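Local structure of L-iditol 2-dehydrogenase (Clostridium scindens, 4OH1) at residues Ala154-Leu159 / Pro306-Met311; Thr8-Phe13 / Thr63-Leu68. The protein probably oxidises L-iditol and related sugar alcohols with NAD+, as a zinc-containing member of the alcohol dehydrogenase family. One frame throughout, in Å; residues are numbered along the deposited sequence.

Interaction 1. Residues Ala154-Leu159 / Pro306-Met311. With ZN (zinc ion), chain B.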
# COMPACT_ATOMS: atom_id res chain seq x y z
N ALA A 154 9.99 8.43 -28.51
CA ALA A 154 10.93 7.34 -28.62
C ALA A 154 11.48 6.94 -27.23
O ALA A 154 12.00 5.85 -27.05
CB ALA A 154 12.08 7.74 -29.49
N LEU A 155 11.43 7.85 -26.27
CA LEU A 155 11.93 7.54 -24.92
C LEU A 155 10.87 6.99 -24.02
O LEU A 155 11.13 6.86 -22.84
CB LEU A 155 12.60 8.75 -24.25
CG LEU A 155 14.07 8.78 -24.67
CD1 LEU A 155 14.29 8.75 -26.20
CD2 LEU A 155 14.61 10.05 -24.13
N VAL A 156 9.69 6.62 -24.54
CA VAL A 156 8.67 6.03 -23.69
C VAL A 156 9.12 4.81 -22.93
O VAL A 156 8.74 4.66 -21.71
CB VAL A 156 7.36 5.73 -24.44
CG1 VAL A 156 6.45 4.82 -23.65
CG2 VAL A 156 6.60 7.03 -24.72
N GLU A 157 9.89 3.94 -23.55
CA GLU A 157 10.22 2.67 -22.88
C GLU A 157 11.22 2.92 -21.75
O GLU A 157 11.05 2.40 -20.65
CB GLU A 157 10.74 1.59 -23.83
CG GLU A 157 11.05 0.20 -23.14
CD GLU A 157 12.41 0.16 -22.48
OE1 GLU A 157 13.27 0.98 -22.88
OE2 GLU A 157 12.63 -0.63 -21.52
N PRO A 158 12.26 3.68 -21.99
CA PRO A 158 13.13 3.89 -20.83
C PRO A 158 12.44 4.68 -19.69
O PRO A 158 12.73 4.40 -18.53
CB PRO A 158 14.32 4.63 -21.39
CG PRO A 158 13.95 5.10 -22.69
CD PRO A 158 12.89 4.16 -23.20
N LEU A 159 11.53 5.59 -20.01
CA LEU A 159 10.71 6.24 -18.97
C LEU A 159 9.92 5.23 -18.16
O LEU A 159 9.81 5.40 -16.95
CB LEU A 159 9.82 7.32 -19.53
CG LEU A 159 9.17 8.28 -18.55
CD1 LEU A 159 10.27 9.16 -17.81
CD2 LEU A 159 8.26 9.18 -19.29
N PRO A 306 0.98 3.16 -20.72
CA PRO A 306 0.02 4.27 -20.82
C PRO A 306 0.44 5.45 -19.92
O PRO A 306 0.47 6.63 -20.39
CB PRO A 306 -1.31 3.63 -20.40
CG PRO A 306 -1.11 2.18 -20.79
CD PRO A 306 0.29 1.89 -20.41
N LYS A 307 0.85 5.12 -18.70
CA LYS A 307 1.39 6.09 -17.72
C LYS A 307 2.55 6.91 -18.26
O LYS A 307 2.61 8.16 -18.25
CB LYS A 307 1.77 5.33 -16.45
CG LYS A 307 2.25 6.21 -15.31
CD LYS A 307 2.87 5.44 -14.21
CE LYS A 307 1.88 4.55 -13.52
NZ LYS A 307 2.62 3.58 -12.73
N SER A 308 3.49 6.19 -18.80
CA SER A 308 4.65 6.82 -19.38
C SER A 308 4.30 7.73 -20.52
O SER A 308 4.84 8.86 -20.66
CB SER A 308 5.60 5.71 -19.84
OG SER A 308 6.73 6.26 -20.45
N ILE A 309 3.40 7.27 -21.36
CA ILE A 309 2.92 8.11 -22.45
C ILE A 309 2.27 9.36 -21.91
O ILE A 309 2.53 10.46 -22.43
CB ILE A 309 1.97 7.31 -23.32
CG1 ILE A 309 2.78 6.26 -24.11
CG2 ILE A 309 1.23 8.20 -24.23
CD1 ILE A 309 1.95 5.22 -24.80
N ARG A 310 1.50 9.25 -20.82
CA ARG A 310 0.89 10.46 -20.21
C ARG A 310 1.89 11.44 -19.59
O ARG A 310 1.64 12.63 -19.54
CB ARG A 310 -0.16 10.11 -19.20
CG ARG A 310 -1.38 9.50 -19.84
CD ARG A 310 -2.51 9.42 -18.84
NE ARG A 310 -2.24 8.49 -17.76
CZ ARG A 310 -2.43 7.18 -17.85
NH1 ARG A 310 -2.91 6.67 -18.97
NH2 ARG A 310 -2.18 6.37 -16.83
N MSE A 311 3.04 10.92 -19.15
CA MSE A 311 4.10 11.73 -18.52
C MSE A 311 4.99 12.50 -19.49
O MSE A 311 5.62 13.53 -19.16
CB MSE A 311 5.00 10.84 -17.72
CG MSE A 311 4.34 10.26 -16.49
SE MSE A 311 3.76 11.66 -15.21
CE MSE A 311 5.39 12.66 -14.76
ZN ZN B . 15.35 0.74 -22.83
O HOH W 1 15.04 -1.10 -21.35
O HOH W 2 15.89 1.54 -20.64

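Interaction 2. Residues Thr8-Phe13 / Thr63-Leu68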
# COMPACT_ATOMS: atom_id res chain seq x y z
N THR A 8 26.68 -7.37 -35.15
CA THR A 8 27.51 -8.32 -35.91
C THR A 8 28.65 -8.99 -35.11
O THR A 8 29.04 -10.10 -35.42
CB THR A 8 28.06 -7.66 -37.21
OG1 THR A 8 28.63 -6.38 -36.92
CG2 THR A 8 26.93 -7.48 -38.24
N SER A 9 29.15 -8.33 -34.07
CA SER A 9 30.03 -8.97 -33.09
C SER A 9 29.82 -8.37 -31.71
O SER A 9 29.35 -7.25 -31.60
CB SER A 9 31.47 -8.75 -33.50
OG SER A 9 31.82 -7.39 -33.31
N ILE A 10 30.19 -9.12 -30.67
CA ILE A 10 30.15 -8.62 -29.28
C ILE A 10 31.56 -8.55 -28.71
O ILE A 10 32.51 -8.97 -29.38
CB ILE A 10 29.32 -9.53 -28.34
CG1 ILE A 10 29.66 -11.00 -28.62
CG2 ILE A 10 27.80 -9.25 -28.51
CD1 ILE A 10 29.46 -11.91 -27.44
N ARG A 11 31.71 -8.04 -27.48
CA ARG A 11 33.06 -7.89 -26.91
C ARG A 11 33.80 -9.23 -26.87
O ARG A 11 33.31 -10.18 -26.24
CB ARG A 11 33.01 -7.30 -25.49
CG ARG A 11 34.43 -7.04 -24.94
CD ARG A 11 34.43 -6.05 -23.78
NE ARG A 11 35.78 -5.61 -23.47
CZ ARG A 11 36.10 -4.76 -22.49
NH1 ARG A 11 35.16 -4.27 -21.70
NH2 ARG A 11 37.37 -4.42 -22.30
N ASP A 12 34.96 -9.28 -27.55
CA ASP A 12 35.89 -10.44 -27.56
C ASP A 12 37.02 -10.15 -26.55
O ASP A 12 37.98 -9.43 -26.86
CB ASP A 12 36.44 -10.69 -29.00
CG ASP A 12 37.32 -11.96 -29.13
OD1 ASP A 12 37.53 -12.69 -28.14
OD2 ASP A 12 37.82 -12.23 -30.26
N PHE A 13 36.90 -10.69 -25.33
CA PHE A 13 37.91 -10.49 -24.29
C PHE A 13 39.24 -11.19 -24.62
O PHE A 13 40.27 -10.62 -24.32
CB PHE A 13 37.40 -10.94 -22.93
CG PHE A 13 36.31 -10.05 -22.37
CD1 PHE A 13 36.63 -8.81 -21.82
CD2 PHE A 13 34.97 -10.47 -22.38
CE1 PHE A 13 35.62 -7.99 -21.27
CE2 PHE A 13 33.94 -9.66 -21.84
CZ PHE A 13 34.27 -8.42 -21.29
N THR A 63 26.08 -18.01 -25.65
CA THR A 63 24.75 -18.11 -26.22
C THR A 63 24.52 -16.99 -27.29
O THR A 63 24.23 -17.30 -28.45
CB THR A 63 23.64 -18.18 -25.07
OG1 THR A 63 23.73 -17.03 -24.22
CG2 THR A 63 23.81 -19.43 -24.17
N THR A 64 24.73 -15.71 -26.91
CA THR A 64 24.54 -14.53 -27.80
C THR A 64 25.38 -14.58 -29.09
O THR A 64 24.84 -14.36 -30.18
CB THR A 64 24.81 -13.15 -27.07
OG1 THR A 64 26.09 -13.18 -26.44
CG2 THR A 64 23.77 -12.85 -26.01
N ARG A 65 26.68 -14.89 -28.95
CA ARG A 65 27.59 -15.08 -30.10
C ARG A 65 27.07 -16.18 -31.03
O ARG A 65 27.24 -16.11 -32.25
CB ARG A 65 29.03 -15.40 -29.64
CG ARG A 65 30.14 -15.28 -30.73
CD ARG A 65 31.53 -15.68 -30.17
NE ARG A 65 31.66 -15.34 -28.74
CZ ARG A 65 32.28 -14.27 -28.22
NH1 ARG A 65 32.93 -13.37 -28.98
NH2 ARG A 65 32.28 -14.08 -26.90
N SER A 66 26.43 -17.19 -30.42
CA SER A 66 25.70 -18.25 -31.14
C SER A 66 24.77 -17.68 -32.23
O SER A 66 24.66 -18.23 -33.32
CB SER A 66 24.88 -19.09 -30.16
N MSE A 67 24.14 -16.56 -31.96
CA MSE A 67 23.07 -16.10 -32.82
C MSE A 67 23.28 -14.77 -33.52
O MSE A 67 22.31 -14.13 -33.95
CB MSE A 67 21.82 -16.02 -32.00
CG MSE A 67 21.90 -14.96 -30.96
SE MSE A 67 20.17 -14.75 -30.21
CE MSE A 67 19.01 -14.93 -31.80
N LEU A 68 24.54 -14.34 -33.64
CA LEU A 68 24.88 -13.17 -34.45
C LEU A 68 24.73 -13.64 -35.87
O LEU A 68 24.91 -14.81 -36.11
CB LEU A 68 26.31 -12.70 -34.18
CG LEU A 68 26.62 -12.31 -32.73
CD1 LEU A 68 28.07 -11.93 -32.59
CD2 LEU A 68 25.74 -11.16 -32.20

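Interaction 1. Residues Ala154-Leu159 / Pro306-Met311
Ser308 reaches across to the first turn of helix 156-168 and donates a hydrogen bond to the backbone oxygen of Val156. OG lies 2.9 Å from Val156 O, in the carbonyl plane and on a lone pair, with a C=O...OG angle of 124°. Ser308 OG stands anti to its backbone N (chi1 178°), the position from which it meets Val156 O. Aliphatic carbons of Val156 and Leu159 flank Ser308 OG: Val156 CG1 approaches it to 3.5 Å and Leu159 CB to 3.4 Å. Leu159 CD2 also lies against OG. This is the tight, buried part of the contact. Leu159 CD2 meets Met311 CB at 4.0 Å, a looser but still buried pairing. Met311 is a selenomethionine whose bent chain leads off toward Leu192 and Leu195. The side nearer solvent is at Ile309, which is partly exposed. Its CG1 meets Val156 CG2 at 3.9 Å, the two side chains crossing obliquely. Arg310, also partly exposed, bonds to two other subunits, through Gly174 O of one and Glu114 of the other. On the other side of the first helical turn, Glu157 points away from Ser308 and binds the zinc ion through OE1 at 2.1 Å. His74, Glu75 and Cys46, oxidised here to cysteinesulfonic acid, belong to the same site, and two waters also bind the metal. This is consistent with the catalytic zinc site of the zinc-containing alcohol dehydrogenase family.

Interaction 2. Residues Thr8-Phe13 / Thr63-Leu68
Ile10 packs against Thr64 and Arg65 where the chain leaves strand 2-9 and meets the end of helix 60-66. Strand 2-9 is the middle strand of a three-stranded antiparallel sheet, and helix 60-66 lies within the range of the GroES-like domain. Ile10 touches Thr64 and Arg65 mainly through CD1. This methyl lies over one face of the Arg65 guanidinium, offset toward the rim, and is 3.6 Å from NH2. It also comes within 3.7 Å of Thr64 OG1, the two side chains crossing at about a right angle. Past the helix, Leu68 lies against the strand backbone, its CD1 3.5 Å from Thr8 O and 3.6 Å from Ser9 CA. Arg11 O and Asp12 CA lie at the edge of the guanidinium, near its plane. Asp12 OD1 stays 4.7 Å from Arg65 NH1, with no contact between the charges. The guanidinium has its salt bridge with Glu61, one turn back in its own helix. Beyond this shell, Leu57 and Glu61 also touch Ile10. The strand end is tied to Thr20 by backbone bonds of Thr8 and Ser9. On the side chain of Thr8, OG1 is hydrogen-bonded to Asp22 OD2.

How the interactions relate
Interaction 1 is a buried contact and interaction 2 a surface one. They share no helix or strand. Their centres are 31 Å apart, their nearest atoms are about 17 Å apart, and they lie on opposite sides of the chain's centre. Segments 154-159 and 306-311 join two helices, with one hydrogen bond set among aliphatic carbons. Segments 8-13 and 63-68 join a strand end to a helix end and have no hydrogen bond between them. There a charged side chain lends its flat face to a methyl group. Interaction 1 has a metal ligand on one side and neighbouring subunits on the other. Interaction 2 lies away from the zinc sites, and no other chain of the assembly touches it.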